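Long-range contact in fat acid-binding protein (Eubacterium ventriosum, PDB 3NYI), which binds stearic acid and is probably a fatty-acid-binding protein of the DegV family: residues S9-Y19 with N127-D136. Residues are numbered along the deposited sequence; the frame is centred on the assembly and turned at random.
Sequences SDSACDLSKEY and NTVTQALLID. With STE (stearic acid), chain C.
Q131 lies over the CB of C13, its chain extended with CG anti to the backbone N (chi1 -168°), bringing the amide to the strand end. NE2 donates to D10 OD1 at 3.0 Å, nearly straight (165°), from above the carboxylate plane; A12 N reaches the same oxygen from the opposite face, closing an Asx turn, while S99 and I92 hold OD2. NE2 also makes a weak bond to S9 OG, whereas OE1, turned toward A12 CB, is buried without a partner. With an alanine at Q131, D10 OD1 would probably keep only A12 N of these two donors, S9 OG would lose its weak bond and a gap would open beside C13. I135 CD1 presses on S9 CB, a tight 3.5 Å. L15 CD2 packs on A132 CB at 3.6 Å and lies over the centre of one face of the Y19 ring. Y19 OH donates to D136 OD1 (2.6 Å), whose other oxygen is salt-bridged to R140. T128 OG1 donates to the anti lone pair of D14 OD2 at 2.7 Å, which also accepts from G273 N. The D10 and D14 carboxylates thus tie strand and turn to helix 128-143, D136 ties it to helix 17-23, and N127, T128 and V129 touch stearic acid.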
ATOM      1  N   SER A   9      -6.369  -4.583   8.425  1.00 26.20           N
ATOM      2  CA  SER A   9      -5.774  -3.489   7.648  1.00 22.08           C
ATOM      3  C   SER A   9      -6.874  -2.771   6.899  1.00 21.42           C
ATOM      4  O   SER A   9      -7.941  -3.353   6.670  1.00 23.78           O
ATOM      5  CB  SER A   9      -4.743  -4.027   6.651  1.00 22.67           C
ATOM      6  OG  SER A   9      -4.174  -2.974   5.869  1.00 25.02           O
ATOM      7  N   ASP A  10      -6.636  -1.508   6.539  1.00 21.06           N
ATOM      8  CA  ASP A  10      -7.531  -0.824   5.619  1.00 25.69           C
ATOM      9  C   ASP A  10      -7.221  -1.331   4.220  1.00 28.03           C
ATOM     10  O   ASP A  10      -6.185  -1.971   3.989  1.00 22.87           O
ATOM     11  CB  ASP A  10      -7.455   0.713   5.748  1.00 27.56           C
ATOM     12  CG  ASP A  10      -6.094   1.291   5.344  1.00 25.88           C
ATOM     13  OD1 ASP A  10      -5.391   0.650   4.548  1.00 25.39           O
ATOM     14  OD2 ASP A  10      -5.747   2.406   5.814  1.00 24.31           O
ATOM     15  N   SER A  11      -8.120  -1.069   3.285  1.00 20.12           N
ATOM     16  CA  SER A  11      -8.015  -1.699   1.968  1.00 27.94           C
ATOM     17  C   SER A  11      -6.884  -1.158   1.094  1.00 27.55           C
ATOM     18  O   SER A  11      -6.698  -1.622  -0.031  1.00 25.26           O
ATOM     19  CB  SER A  11      -9.349  -1.621   1.210  1.00 23.01           C
ATOM     20  OG  SER A  11      -9.758  -0.273   1.074  1.00 23.28           O
ATOM     21  N   ALA A  12      -6.121  -0.195   1.603  1.00 21.79           N
ATOM     22  CA  ALA A  12      -5.020   0.361   0.815  1.00 22.15           C
ATOM     23  C   ALA A  12      -3.884  -0.640   0.636  1.00 20.75           C
ATOM     24  O   ALA A  12      -3.037  -0.447  -0.233  1.00 19.02           O
ATOM     25  CB  ALA A  12      -4.476   1.669   1.443  1.00 17.85           C
ATOM     26  N   CYS A  13      -3.863  -1.700   1.447  1.00 19.18           N
ATOM     27  CA  CYS A  13      -2.743  -2.668   1.408  1.00 21.12           C
ATOM     28  C   CYS A  13      -2.761  -3.551   0.149  1.00 25.56           C
ATOM     29  O   CYS A  13      -1.735  -4.101  -0.254  1.00 22.87           O
ATOM     30  CB  CYS A  13      -2.748  -3.545   2.670  1.00 18.90           C
ATOM     31  SG  CYS A  13      -4.121  -4.767   2.724  1.00 26.73           S
ATOM     32  N   ASP A  14      -3.932  -3.693  -0.464  1.00 20.94           N
ATOM     33  CA  ASP A  14      -4.050  -4.417  -1.742  1.00 23.65           C
ATOM     34  C   ASP A  14      -3.655  -5.910  -1.680  1.00 22.97           C
ATOM     35  O   ASP A  14      -3.330  -6.513  -2.702  1.00 25.23           O
ATOM     36  CB  ASP A  14      -3.226  -3.715  -2.837  1.00 27.85           C
ATOM     37  CG  ASP A  14      -3.741  -2.328  -3.162  1.00 29.75           C
ATOM     38  OD1 ASP A  14      -4.947  -2.081  -2.940  1.00 30.61           O
ATOM     39  OD2 ASP A  14      -2.949  -1.489  -3.660  1.00 27.82           O
ATOM     40  N   LEU A  15      -3.679  -6.499  -0.492  1.00 21.90           N
ATOM     41  CA  LEU A  15      -3.376  -7.919  -0.349  1.00 26.40           C
ATOM     42  C   LEU A  15      -4.386  -8.766  -1.109  1.00 28.62           C
ATOM     43  O   LEU A  15      -5.573  -8.462  -1.114  1.00 27.19           O
ATOM     44  CB  LEU A  15      -3.345  -8.313   1.130  1.00 24.29           C
ATOM     45  CG  LEU A  15      -2.064  -7.922   1.868  1.00 24.22           C
ATOM     46  CD1 LEU A  15      -2.302  -7.912   3.379  1.00 25.65           C
ATOM     47  CD2 LEU A  15      -0.908  -8.859   1.488  1.00 19.98           C
ATOM     48  N   SER A  16      -3.912  -9.832  -1.750  1.00 26.89           N
ATOM     49  CA  SER A  16      -4.792 -10.685  -2.553  1.00 36.31           C
ATOM     50  C   SER A  16      -5.883 -11.382  -1.734  1.00 35.52           C
ATOM     51  O   SER A  16      -5.718 -11.623  -0.534  1.00 27.65           O
ATOM     52  CB  SER A  16      -3.965 -11.747  -3.286  1.00 33.83           C
ATOM     53  OG  SER A  16      -3.692 -12.848  -2.428  1.00 39.71           O
ATOM     54  N   LYS A  17      -6.990 -11.722  -2.390  1.00 36.58           N
ATOM     55  CA  LYS A  17      -8.043 -12.520  -1.757  1.00 42.76           C
ATOM     56  C   LYS A  17      -7.462 -13.773  -1.110  1.00 40.11           C
ATOM     57  O   LYS A  17      -7.794 -14.101   0.031  1.00 36.62           O
ATOM     58  CB  LYS A  17      -9.108 -12.925  -2.774  1.00 51.53           C
ATOM     59  CG  LYS A  17     -10.028 -11.794  -3.200  1.00 63.00           C
ATOM     60  CD  LYS A  17     -10.896 -11.317  -2.049  1.00 75.48           C
ATOM     61  CE  LYS A  17     -11.924 -10.289  -2.521  1.00 84.57           C
ATOM     62  NZ  LYS A  17     -12.888 -10.855  -3.511  1.00 90.39           N
ATOM     63  N   GLU A  18      -6.594 -14.462  -1.848  1.00 36.53           N
ATOM     64  CA  GLU A  18      -5.927 -15.669  -1.356  1.00 42.22           C
ATOM     65  C   GLU A  18      -5.152 -15.424  -0.069  1.00 38.18           C
ATOM     66  O   GLU A  18      -5.192 -16.238   0.855  1.00 37.11           O
ATOM     67  CB  GLU A  18      -4.930 -16.197  -2.385  1.00 50.95           C
ATOM     68  CG  GLU A  18      -5.510 -16.770  -3.652  1.00 72.30           C
ATOM     69  CD  GLU A  18      -4.440 -17.463  -4.482  1.00 92.59           C
ATOM     70  OE1 GLU A  18      -3.283 -17.549  -4.008  1.00 95.52           O
ATOM     71  OE2 GLU A  18      -4.751 -17.924  -5.602  1.00101.80           O
ATOM     72  N   TYR A  19      -4.405 -14.323  -0.030  1.00 33.46           N
ATOM     73  CA  TYR A  19      -3.555 -14.040   1.116  1.00 29.90           C
ATOM     74  C   TYR A  19      -4.421 -13.816   2.346  1.00 33.38           C
ATOM     75  O   TYR A  19      -4.110 -14.305   3.432  1.00 34.86           O
ATOM     76  CB  TYR A  19      -2.692 -12.805   0.861  1.00 29.32           C
ATOM     77  CG  TYR A  19      -1.695 -12.550   1.966  1.00 30.93           C
ATOM     78  CD1 TYR A  19      -0.353 -12.892   1.812  1.00 30.51           C
ATOM     79  CD2 TYR A  19      -2.100 -11.998   3.176  1.00 27.82           C
ATOM     80  CE1 TYR A  19       0.564 -12.662   2.823  1.00 33.60           C
ATOM     81  CE2 TYR A  19      -1.196 -11.776   4.197  1.00 27.63           C
ATOM     82  CZ  TYR A  19       0.129 -12.110   4.021  1.00 33.43           C
ATOM     83  OH  TYR A  19       1.018 -11.879   5.043  1.00 29.21           O
ATOM     84  N   ASN A 127       1.985   2.158   1.869  1.00 19.48           N
ATOM     85  CA  ASN A 127       0.771   2.098   1.053  1.00 18.33           C
ATOM     86  C   ASN A 127       0.942   0.909   0.134  1.00 21.94           C
ATOM     87  O   ASN A 127       2.080   0.451  -0.103  1.00 19.75           O
ATOM     88  CB  ASN A 127       0.630   3.382   0.226  1.00 20.71           C
ATOM     89  CG  ASN A 127      -0.638   3.424  -0.602  1.00 19.61           C
ATOM     90  OD1 ASN A 127      -1.612   2.711  -0.323  1.00 21.93           O
ATOM     91  ND2 ASN A 127      -0.627   4.255  -1.654  1.00 17.73           N
ATOM     92  N   THR A 128      -0.174   0.399  -0.374  1.00 18.36           N
ATOM     93  CA  THR A 128      -0.163  -0.678  -1.364  1.00 22.29           C
ATOM     94  C   THR A 128       0.970  -1.701  -1.100  1.00 20.49           C
ATOM     95  O   THR A 128       1.021  -2.278   0.000  1.00 19.94           O
ATOM     96  CB  THR A 128      -0.235  -0.126  -2.849  1.00 27.10           C
ATOM     97  OG1 THR A 128      -0.245  -1.210  -3.792  1.00 30.10           O
ATOM     98  CG2 THR A 128       0.908   0.878  -3.177  1.00 24.32           C
ATOM     99  N   VAL A 129       1.847  -1.936  -2.078  1.00 19.19           N
ATOM    100  CA  VAL A 129       2.839  -3.023  -1.957  1.00 21.37           C
ATOM    101  C   VAL A 129       3.638  -3.024  -0.624  1.00 17.71           C
ATOM    102  O   VAL A 129       3.864  -4.087  -0.052  1.00 19.13           O
ATOM    103  CB  VAL A 129       3.779  -3.124  -3.206  1.00 22.52           C
ATOM    104  CG1 VAL A 129       4.683  -1.889  -3.318  1.00 20.86           C
ATOM    105  CG2 VAL A 129       4.623  -4.440  -3.189  1.00 19.12           C
ATOM    106  N   THR A 130       4.068  -1.855  -0.137  1.00 18.60           N
ATOM    107  CA  THR A 130       4.876  -1.846   1.082  1.00 22.78           C
ATOM    108  C   THR A 130       4.008  -1.999   2.319  1.00 19.31           C
ATOM    109  O   THR A 130       4.475  -2.442   3.334  1.00 18.29           O
ATOM    110  CB  THR A 130       5.780  -0.596   1.244  1.00 16.24           C
ATOM    111  OG1 THR A 130       5.074   0.572   0.822  1.00 17.62           O
ATOM    112  CG2 THR A 130       7.107  -0.735   0.426  1.00 22.11           C
ATOM    113  N   GLN A 131       2.740  -1.598   2.242  1.00 18.65           N
ATOM    114  CA  GLN A 131       1.848  -1.886   3.329  1.00 16.73           C
ATOM    115  C   GLN A 131       1.617  -3.391   3.370  1.00 17.67           C
ATOM    116  O   GLN A 131       1.609  -3.982   4.445  1.00 17.45           O
ATOM    117  CB  GLN A 131       0.509  -1.139   3.161  1.00 14.79           C
ATOM    118  CG  GLN A 131      -0.365  -1.167   4.411  1.00 16.50           C
ATOM    119  CD  GLN A 131      -1.588  -0.277   4.214  1.00 24.95           C
ATOM    120  OE1 GLN A 131      -1.567   0.630   3.376  1.00 21.22           O
ATOM    121  NE2 GLN A 131      -2.655  -0.536   4.967  1.00 19.89           N
ATOM    122  N   ALA A 132       1.436  -4.017   2.204  1.00 16.87           N
ATOM    123  CA  ALA A 132       1.319  -5.482   2.147  1.00 18.48           C
ATOM    124  C   ALA A 132       2.594  -6.193   2.670  1.00 21.01           C
ATOM    125  O   ALA A 132       2.516  -7.165   3.443  1.00 18.91           O
ATOM    126  CB  ALA A 132       1.003  -5.926   0.723  1.00 17.07           C
ATOM    127  N   LEU A 133       3.757  -5.694   2.263  1.00 19.71           N
ATOM    128  CA  LEU A 133       5.038  -6.262   2.748  1.00 21.25           C
ATOM    129  C   LEU A 133       5.186  -6.155   4.265  1.00 22.34           C
ATOM    130  O   LEU A 133       5.665  -7.088   4.914  1.00 22.87           O
ATOM    131  CB  LEU A 133       6.227  -5.572   2.068  1.00 18.56           C
ATOM    132  CG  LEU A 133       6.419  -5.983   0.606  1.00 22.44           C
ATOM    133  CD1 LEU A 133       7.410  -5.060  -0.096  1.00 24.39           C
ATOM    134  CD2 LEU A 133       6.878  -7.459   0.528  1.00 23.73           C
ATOM    135  N   LEU A 134       4.783  -5.015   4.833  1.00 20.06           N
ATOM    136  CA  LEU A 134       4.885  -4.845   6.277  1.00 18.67           C
ATOM    137  C   LEU A 134       3.935  -5.786   7.010  1.00 22.53           C
ATOM    138  O   LEU A 134       4.317  -6.435   7.976  1.00 21.22           O
ATOM    139  CB  LEU A 134       4.608  -3.395   6.694  1.00 21.49           C
ATOM    140  CG  LEU A 134       4.745  -3.136   8.198  1.00 22.39           C
ATOM    141  CD1 LEU A 134       6.222  -3.213   8.630  1.00 17.10           C
ATOM    142  CD2 LEU A 134       4.147  -1.776   8.578  1.00 21.98           C
ATOM    143  N   ILE A 135       2.683  -5.848   6.564  1.00 20.76           N
ATOM    144  CA  ILE A 135       1.747  -6.757   7.180  1.00 19.03           C
ATOM    145  C   ILE A 135       2.280  -8.184   7.117  1.00 21.07           C
ATOM    146  O   ILE A 135       2.242  -8.926   8.094  1.00 23.53           O
ATOM    147  CB  ILE A 135       0.377  -6.679   6.500  1.00 17.02           C
ATOM    148  CG1 ILE A 135      -0.282  -5.345   6.856  1.00 17.10           C
ATOM    149  CG2 ILE A 135      -0.484  -7.818   6.966  1.00 21.72           C
ATOM    150  CD1 ILE A 135      -1.466  -4.957   5.913  1.00 19.96           C
ATOM    151  N   ASP A 136       2.797  -8.551   5.958  1.00 22.53           N
ATOM    152  CA  ASP A 136       3.358  -9.886   5.781  1.00 24.01           C
ATOM    153  C   ASP A 136       4.560 -10.168   6.699  1.00 26.53           C
ATOM    154  O   ASP A 136       4.702 -11.276   7.208  1.00 25.39           O
ATOM    155  CB  ASP A 136       3.710 -10.138   4.310  1.00 21.22           C
ATOM    156  CG  ASP A 136       4.181 -11.562   4.064  1.00 29.62           C
ATOM    157  OD1 ASP A 136       3.405 -12.505   4.348  1.00 30.16           O
ATOM    158  OD2 ASP A 136       5.338 -11.723   3.625  1.00 38.96           O
TER
HETATM  159  C1  STE C 301      -8.437   8.900   1.587  1.00 31.98           C
HETATM  160  O1  STE C 301      -8.337   9.102   2.759  1.00 27.25           O
HETATM  161  O2  STE C 301      -9.228   9.531   0.949  1.00 30.53           O
HETATM  162  C2  STE C 301      -7.398   8.003   0.876  1.00 23.87           C
HETATM  163  C3  STE C 301      -6.311   8.868   0.188  1.00 20.47           C
HETATM  164  C4  STE C 301      -5.342   7.963  -0.613  1.00 21.29           C
HETATM  165  C5  STE C 301      -4.112   8.760  -1.104  1.00 22.03           C
HETATM  166  C6  STE C 301      -3.194   7.845  -1.947  1.00 20.91           C
HETATM  167  C7  STE C 301      -2.003   8.639  -2.539  1.00 20.93           C
HETATM  168  C8  STE C 301      -1.045   7.637  -3.235  1.00 22.96           C
HETATM  169  C9  STE C 301       0.159   8.366  -3.873  1.00 23.43           C
HETATM  170  C10 STE C 301       1.029   7.324  -4.628  1.00 26.88           C
HETATM  171  C11 STE C 301       1.847   6.537  -3.602  1.00 23.16           C
HETATM  172  C12 STE C 301       1.776   4.998  -3.737  1.00 23.79           C
HETATM  173  C13 STE C 301       1.420   4.482  -5.141  1.00 26.16           C
HETATM  174  C14 STE C 301       2.422   3.339  -5.458  1.00 23.51           C
HETATM  175  C15 STE C 301       1.932   2.481  -6.647  1.00 20.19           C
HETATM  176  C16 STE C 301       3.114   1.616  -7.151  1.00 24.74           C
HETATM  177  C17 STE C 301       3.175   0.298  -6.349  1.00 22.18           C
HETATM  178  C18 STE C 301       4.235  -0.659  -6.943  1.00 23.96           C